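FeeM (Uncultured bacterium, PDB 2G0B) probably catalyses acyl transfer from an acyl carrier protein to the amino group of an amino acid such as tyrosine, giving N-acyl amino acids. Local coordinates at residues A[84-97]-A[132-144]. Residues are numbered along the deposited sequence; the frame is centred on the assembly and turned at random.
Sequences LAAWRGEGKKLAEV and LETHIDYLCISIN. With NLT (N-dodecanoyl-L-tyrosine), chain I.
Strands 94-102 and 138-143 are parallel neighbours at the middle of the mixed sheet of this acetyltransferase-like fold, and Leu-94, Ala-95 and Glu-96 pair with Tyr-138, Leu-139 and Cys-140. Ala-95 N donates to Tyr-138 O, Ala-95 O takes Cys-140 N at 2.8 Å in a nearly straight bond (175°), and Val-97 N reaches Cys-140 O. Just before the strands pair, Lys-93 O accepts both Tyr-138 N and Asp-137 N, while Asp-137 OD2 turns its anti lone pair to Lys-93 N, 3.1 Å away, so backbone and side chain together join the two segments. The Lys-92 chain crosses this carboxylate at about a right angle; its NZ stays 5.1 Å from Asp-137 OD1, where the charges may attract without a salt bridge. On the face bearing Tyr-138 and Cys-140, helix 77-89 packs against the sheet: the six-membered ring of Trp-87 stacks face to face on the phenol ring of Tyr-138, planes 11° apart and centroids 3.7 Å apart. Trp-87 CG stands anti to its carbonyl carbon (chi1 -78°), which swings the indole toward the sheet. Deeper in, Leu-84 CD2 meets Cys-140 SG at 3.9 Å. On the face bearing Ala-95 and Leu-139, Val-97 CG2 touches Leu-139 CG, and Val-127 of helix 121-133 covers both. Ser-142 OG donates to OE1 of Glu-96, and the other carboxylate oxygen, OE2, accepts Met-76 N. Val-97 and Ile-141 give the acyl chain of N-dodecanoyl-L-tyrosine apolar contact, and Asn-144 ND2 donates to its phenol OH. The pairing probably helps position Ser-142 O, which accepts the product's amide N and, with Tyr-29, Gln-99 and Pro-171, holds its polar head.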
loop_
_atom_site.group_PDB
_atom_site.type_symbol
_atom_site.label_atom_id
_atom_site.label_comp_id
_atom_site.label_asym_id
_atom_site.label_seq_id
_atom_site.Cartn_x
_atom_site.Cartn_y
_atom_site.Cartn_z
ATOM N N LEU A 84 -16.346 -2.516 6.248
ATOM C CA LEU A 84 -16.427 -1.678 5.044
ATOM C C LEU A 84 -17.845 -1.557 4.518
ATOM O O LEU A 84 -18.145 -0.656 3.726
ATOM C CB LEU A 84 -15.520 -2.220 3.931
ATOM C CG LEU A 84 -14.013 -2.321 4.152
ATOM C CD1 LEU A 84 -13.375 -2.890 2.920
ATOM C CD2 LEU A 84 -13.385 -0.966 4.494
ATOM N N ALA A 85 -18.716 -2.463 4.969
ATOM C CA ALA A 85 -20.097 -2.566 4.476
ATOM C C ALA A 85 -20.911 -1.264 4.578
ATOM O O ALA A 85 -21.649 -0.915 3.652
ATOM C CB ALA A 85 -20.818 -3.709 5.174
ATOM N N ALA A 86 -20.749 -0.547 5.689
ATOM C CA ALA A 86 -21.428 0.722 5.910
ATOM C C ALA A 86 -21.100 1.720 4.813
ATOM O O ALA A 86 -22.000 2.330 4.236
ATOM C CB ALA A 86 -21.058 1.286 7.263
ATOM N N TRP A 87 -19.809 1.846 4.501
ATOM C CA TRP A 87 -19.334 2.774 3.474
ATOM C C TRP A 87 -19.829 2.387 2.085
ATOM O O TRP A 87 -20.212 3.249 1.285
ATOM C CB TRP A 87 -17.813 2.846 3.486
ATOM C CG TRP A 87 -17.253 3.693 4.597
ATOM C CD1 TRP A 87 -17.895 4.692 5.279
ATOM C CD2 TRP A 87 -15.934 3.627 5.140
ATOM N NE1 TRP A 87 -17.056 5.243 6.218
ATOM C CE2 TRP A 87 -15.844 4.608 6.155
ATOM C CE3 TRP A 87 -14.810 2.828 4.884
ATOM C CZ2 TRP A 87 -14.686 4.805 6.910
ATOM C CZ3 TRP A 87 -13.663 3.028 5.637
ATOM C CH2 TRP A 87 -13.612 4.009 6.636
ATOM N N ARG A 88 -19.860 1.083 1.820
ATOM C CA ARG A 88 -20.319 0.569 0.540
ATOM C C ARG A 88 -21.812 0.804 0.361
ATOM O O ARG A 88 -22.289 0.948 -0.765
ATOM C CB ARG A 88 -19.983 -0.911 0.413
ATOM C CG ARG A 88 -18.500 -1.190 0.437
ATOM C CD ARG A 88 -18.069 -2.406 -0.348
ATOM N NE ARG A 88 -17.258 -3.304 0.470
ATOM C CZ ARG A 88 -16.095 -3.828 0.097
ATOM N NH1 ARG A 88 -15.585 -3.567 -1.094
ATOM N NH2 ARG A 88 -15.447 -4.626 0.916
ATOM N N GLY A 89 -22.544 0.858 1.479
ATOM C CA GLY A 89 -23.964 1.169 1.463
ATOM C C GLY A 89 -24.227 2.621 1.093
ATOM O O GLY A 89 -25.173 2.923 0.356
ATOM N N GLU A 90 -23.360 3.515 1.574
ATOM C CA GLU A 90 -23.473 4.947 1.289
ATOM C C GLU A 90 -22.952 5.329 -0.104
ATOM O O GLU A 90 -23.033 6.494 -0.501
ATOM C CB GLU A 90 -22.732 5.762 2.342
ATOM C CG GLU A 90 -23.130 5.465 3.775
ATOM C CD GLU A 90 -22.329 6.284 4.780
ATOM O OE1 GLU A 90 -21.068 6.228 4.753
ATOM O OE2 GLU A 90 -22.965 6.991 5.600
ATOM N N GLY A 91 -22.401 4.355 -0.827
ATOM C CA GLY A 91 -21.907 4.578 -2.175
ATOM C C GLY A 91 -20.585 5.308 -2.174
ATOM O O GLY A 91 -20.390 6.267 -2.922
ATOM N N LYS A 92 -19.675 4.853 -1.321
ATOM C CA LYS A 92 -18.378 5.486 -1.169
ATOM C C LYS A 92 -17.317 4.775 -1.984
ATOM O O LYS A 92 -17.240 3.544 -1.987
ATOM C CB LYS A 92 -17.972 5.529 0.307
ATOM C CG LYS A 92 -18.756 6.534 1.151
ATOM C CD LYS A 92 -18.673 7.948 0.578
ATOM C CE LYS A 92 -19.541 8.920 1.371
ATOM N NZ LYS A 92 -18.777 9.513 2.502
ATOM N N LYS A 93 -16.501 5.558 -2.682
ATOM C CA LYS A 93 -15.416 5.005 -3.455
ATOM C C LYS A 93 -14.302 4.574 -2.516
ATOM O O LYS A 93 -13.709 5.394 -1.819
ATOM C CB LYS A 93 -14.905 6.015 -4.485
ATOM C CG LYS A 93 -14.164 5.373 -5.638
ATOM C CD LYS A 93 -13.924 6.338 -6.759
ATOM C CE LYS A 93 -13.043 5.699 -7.806
ATOM N NZ LYS A 93 -13.605 5.804 -9.172
ATOM N N LEU A 94 -14.066 3.271 -2.457
ATOM C CA LEU A 94 -12.989 2.731 -1.641
ATOM C C LEU A 94 -11.868 2.189 -2.504
ATOM O O LEU A 94 -12.075 1.832 -3.666
ATOM C CB LEU A 94 -13.500 1.627 -0.709
ATOM C CG LEU A 94 -14.813 1.850 0.027
ATOM C CD1 LEU A 94 -15.209 0.581 0.746
ATOM C CD2 LEU A 94 -14.706 3.009 0.997
ATOM N N ALA A 95 -10.672 2.153 -1.932
ATOM C CA ALA A 95 -9.517 1.558 -2.578
ATOM C C ALA A 95 -8.568 1.075 -1.514
ATOM O O ALA A 95 -8.408 1.718 -0.479
ATOM C CB ALA A 95 -8.838 2.556 -3.479
ATOM N N GLU A 96 -7.968 -0.081 -1.740
ATOM C CA GLU A 96 -7.036 -0.629 -0.779
ATOM C C GLU A 96 -5.627 -0.519 -1.319
ATOM O O GLU A 96 -5.359 -0.911 -2.457
ATOM C CB GLU A 96 -7.388 -2.080 -0.442
ATOM C CG GLU A 96 -6.247 -2.843 0.207
ATOM C CD GLU A 96 -6.691 -4.054 1.026
ATOM O OE1 GLU A 96 -5.974 -4.395 2.004
ATOM O OE2 GLU A 96 -7.723 -4.684 0.689
ATOM N N VAL A 97 -4.736 0.065 -0.521
ATOM C CA VAL A 97 -3.324 0.126 -0.865
ATOM C C VAL A 97 -2.665 -1.162 -0.400
ATOM O O VAL A 97 -2.739 -1.529 0.783
ATOM C CB VAL A 97 -2.625 1.340 -0.239
ATOM C CG1 VAL A 97 -1.277 1.520 -0.844
ATOM C CG2 VAL A 97 -3.448 2.585 -0.446
ATOM N N LEU A 132 -6.458 11.378 -5.235
ATOM C CA LEU A 132 -7.044 12.697 -5.398
ATOM C C LEU A 132 -7.533 12.927 -6.820
ATOM O O LEU A 132 -8.353 13.809 -7.062
ATOM C CB LEU A 132 -6.046 13.776 -5.004
ATOM C CG LEU A 132 -5.854 14.020 -3.510
ATOM C CD1 LEU A 132 -4.513 14.689 -3.260
ATOM C CD2 LEU A 132 -6.985 14.852 -2.934
ATOM N N GLU A 133 -7.027 12.132 -7.758
ATOM C CA GLU A 133 -7.434 12.233 -9.158
ATOM C C GLU A 133 -8.595 11.284 -9.480
ATOM O O GLU A 133 -9.534 11.662 -10.176
ATOM C CB GLU A 133 -6.248 11.985 -10.085
ATOM C CG GLU A 133 -5.192 13.089 -10.032
ATOM C CD GLU A 133 -4.355 13.193 -11.307
ATOM O OE1 GLU A 133 -4.720 12.553 -12.331
ATOM O OE2 GLU A 133 -3.330 13.926 -11.290
ATOM N N THR A 134 -8.538 10.070 -8.928
ATOM C CA THR A 134 -9.608 9.065 -9.057
ATOM C C THR A 134 -10.867 9.455 -8.245
ATOM O O THR A 134 -11.921 8.826 -8.379
ATOM C CB THR A 134 -9.078 7.657 -8.597
ATOM O OG1 THR A 134 -7.789 7.426 -9.160
ATOM C CG2 THR A 134 -9.889 6.522 -9.189
ATOM N N HIS A 135 -10.740 10.503 -7.427
ATOM C CA HIS A 135 -11.806 10.974 -6.528
ATOM C C HIS A 135 -12.216 9.912 -5.523
ATOM O O HIS A 135 -13.396 9.743 -5.226
ATOM C CB HIS A 135 -13.014 11.510 -7.306
ATOM C CG HIS A 135 -12.672 12.585 -8.289
ATOM N ND1 HIS A 135 -11.903 13.680 -7.957
ATOM C CD2 HIS A 135 -12.999 12.736 -9.594
ATOM C CE1 HIS A 135 -11.769 14.459 -9.017
ATOM N NE2 HIS A 135 -12.428 13.910 -10.023
ATOM N N ILE A 136 -11.217 9.196 -5.008
ATOM C CA ILE A 136 -11.420 8.164 -3.997
ATOM C C ILE A 136 -11.822 8.814 -2.675
ATOM O O ILE A 136 -11.293 9.868 -2.310
ATOM C CB ILE A 136 -10.113 7.317 -3.840
ATOM C CG1 ILE A 136 -9.963 6.345 -5.014
ATOM C CG2 ILE A 136 -10.083 6.560 -2.508
ATOM C CD1 ILE A 136 -8.550 5.876 -5.251
ATOM N N ASP A 137 -12.785 8.213 -1.988
ATOM C CA ASP A 137 -13.207 8.702 -0.676
ATOM C C ASP A 137 -12.331 8.147 0.457
ATOM O O ASP A 137 -11.699 8.910 1.190
ATOM C CB ASP A 137 -14.683 8.375 -0.420
ATOM C CG ASP A 137 -15.616 9.167 -1.308
ATOM O OD1 ASP A 137 -15.504 10.415 -1.333
ATOM O OD2 ASP A 137 -16.492 8.631 -2.020
ATOM N N TYR A 138 -12.296 6.822 0.593
ATOM C CA TYR A 138 -11.514 6.188 1.653
ATOM C C TYR A 138 -10.391 5.302 1.137
ATOM O O TYR A 138 -10.616 4.388 0.339
ATOM C CB TYR A 138 -12.418 5.411 2.602
ATOM C CG TYR A 138 -13.213 6.302 3.521
ATOM C CD1 TYR A 138 -14.541 6.613 3.249
ATOM C CD2 TYR A 138 -12.633 6.845 4.658
ATOM C CE1 TYR A 138 -15.268 7.442 4.097
ATOM C CE2 TYR A 138 -13.350 7.669 5.507
ATOM C CZ TYR A 138 -14.658 7.962 5.229
ATOM O OH TYR A 138 -15.354 8.779 6.081
ATOM N N LEU A 139 -9.179 5.598 1.591
ATOM C CA LEU A 139 -8.007 4.804 1.277
ATOM C C LEU A 139 -7.758 3.823 2.419
ATOM O O LEU A 139 -7.401 4.224 3.509
ATOM C CB LEU A 139 -6.806 5.727 1.108
ATOM C CG LEU A 139 -5.786 5.449 0.020
ATOM C CD1 LEU A 139 -6.440 4.969 -1.243
ATOM C CD2 LEU A 139 -5.014 6.704 -0.249
ATOM N N CYS A 140 -7.955 2.537 2.163
ATOM C CA CYS A 140 -7.855 1.524 3.217
ATOM C C CYS A 140 -6.521 0.750 3.223
ATOM O O CYS A 140 -5.921 0.516 2.170
ATOM C CB CYS A 140 -9.014 0.552 3.108
ATOM S SG CYS A 140 -10.633 1.331 2.943
ATOM N N ILE A 141 -6.065 0.366 4.416
ATOM C CA ILE A 141 -4.829 -0.418 4.564
ATOM C C ILE A 141 -4.956 -1.484 5.628
ATOM O O ILE A 141 -5.543 -1.255 6.688
ATOM C CB ILE A 141 -3.568 0.495 4.884
ATOM C CG1 ILE A 141 -3.842 1.454 6.041
ATOM C CG2 ILE A 141 -3.085 1.239 3.642
ATOM C CD1 ILE A 141 -2.613 2.093 6.612
ATOM N N SER A 142 -4.415 -2.661 5.350
ATOM C CA SER A 142 -4.288 -3.674 6.384
ATOM C C SER A 142 -2.814 -3.918 6.585
ATOM O O SER A 142 -2.113 -4.340 5.671
ATOM C CB SER A 142 -5.028 -4.951 6.010
ATOM O OG SER A 142 -4.576 -5.440 4.769
ATOM N N ILE A 143 -2.348 -3.606 7.781
ATOM C CA ILE A 143 -0.922 -3.496 8.064
ATOM C C ILE A 143 -0.492 -4.364 9.240
ATOM O O ILE A 143 -1.282 -4.636 10.155
ATOM C CB ILE A 143 -0.572 -2.025 8.371
ATOM C CG1 ILE A 143 -1.657 -1.385 9.234
ATOM C CG2 ILE A 143 -0.424 -1.244 7.107
ATOM C CD1 ILE A 143 -1.130 -0.680 10.424
ATOM N N ASN A 144 0.766 -4.781 9.224
ATOM C CA ASN A 144 1.346 -5.450 10.365
ATOM C C ASN A 144 1.380 -4.492 11.550
ATOM O O ASN A 144 1.775 -3.334 11.386
ATOM C CB ASN A 144 2.750 -5.907 10.038
ATOM C CG ASN A 144 3.283 -6.869 11.041
ATOM O OD1 ASN A 144 3.759 -6.472 12.100
ATOM N ND2 ASN A 144 3.171 -8.155 10.745
HETATM N N NLT I . -0.093 -4.774 3.661
HETATM C C1 NLT I . 0.631 -3.748 3.200
HETATM O OL NLT I . 1.487 -3.858 2.329
HETATM C C2 NLT I . 0.353 -2.398 3.843
HETATM C C3 NLT I . 0.264 -1.258 2.820
HETATM C C4 NLT I . 0.539 0.109 3.469
HETATM C C5 NLT I . 0.477 1.242 2.439
HETATM C C6 NLT I . 0.389 2.627 3.080
HETATM C C7 NLT I . -0.032 3.694 2.068
HETATM C C8 NLT I . 0.326 5.092 2.556
HETATM C C9 NLT I . -0.138 6.201 1.601
HETATM C C10 NLT I . -0.664 7.372 2.429
HETATM C C11 NLT I . -1.277 8.504 1.606
HETATM C C12 NLT I . -1.498 9.730 2.494
HETATM C CA NLT I . 0.091 -6.171 3.263
HETATM C CB NLT I . -0.883 -7.066 4.023
HETATM C CG NLT I . -0.305 -7.516 5.348
HETATM C CD2 NLT I . 0.877 -8.244 5.390
HETATM C CE2 NLT I . 1.399 -8.651 6.604
HETATM C CZ NLT I . 0.733 -8.347 7.775
HETATM C CE1 NLT I . -0.446 -7.614 7.740
HETATM C CD1 NLT I . -0.967 -7.200 6.526
HETATM O OH NLT I . 1.234 -8.741 8.936
HETATM C C NLT I . -0.168 -6.392 1.802
HETATM O O NLT I . -1.085 -5.738 1.261
HETATM O O2 NLT I . 0.536 -7.223 1.173
#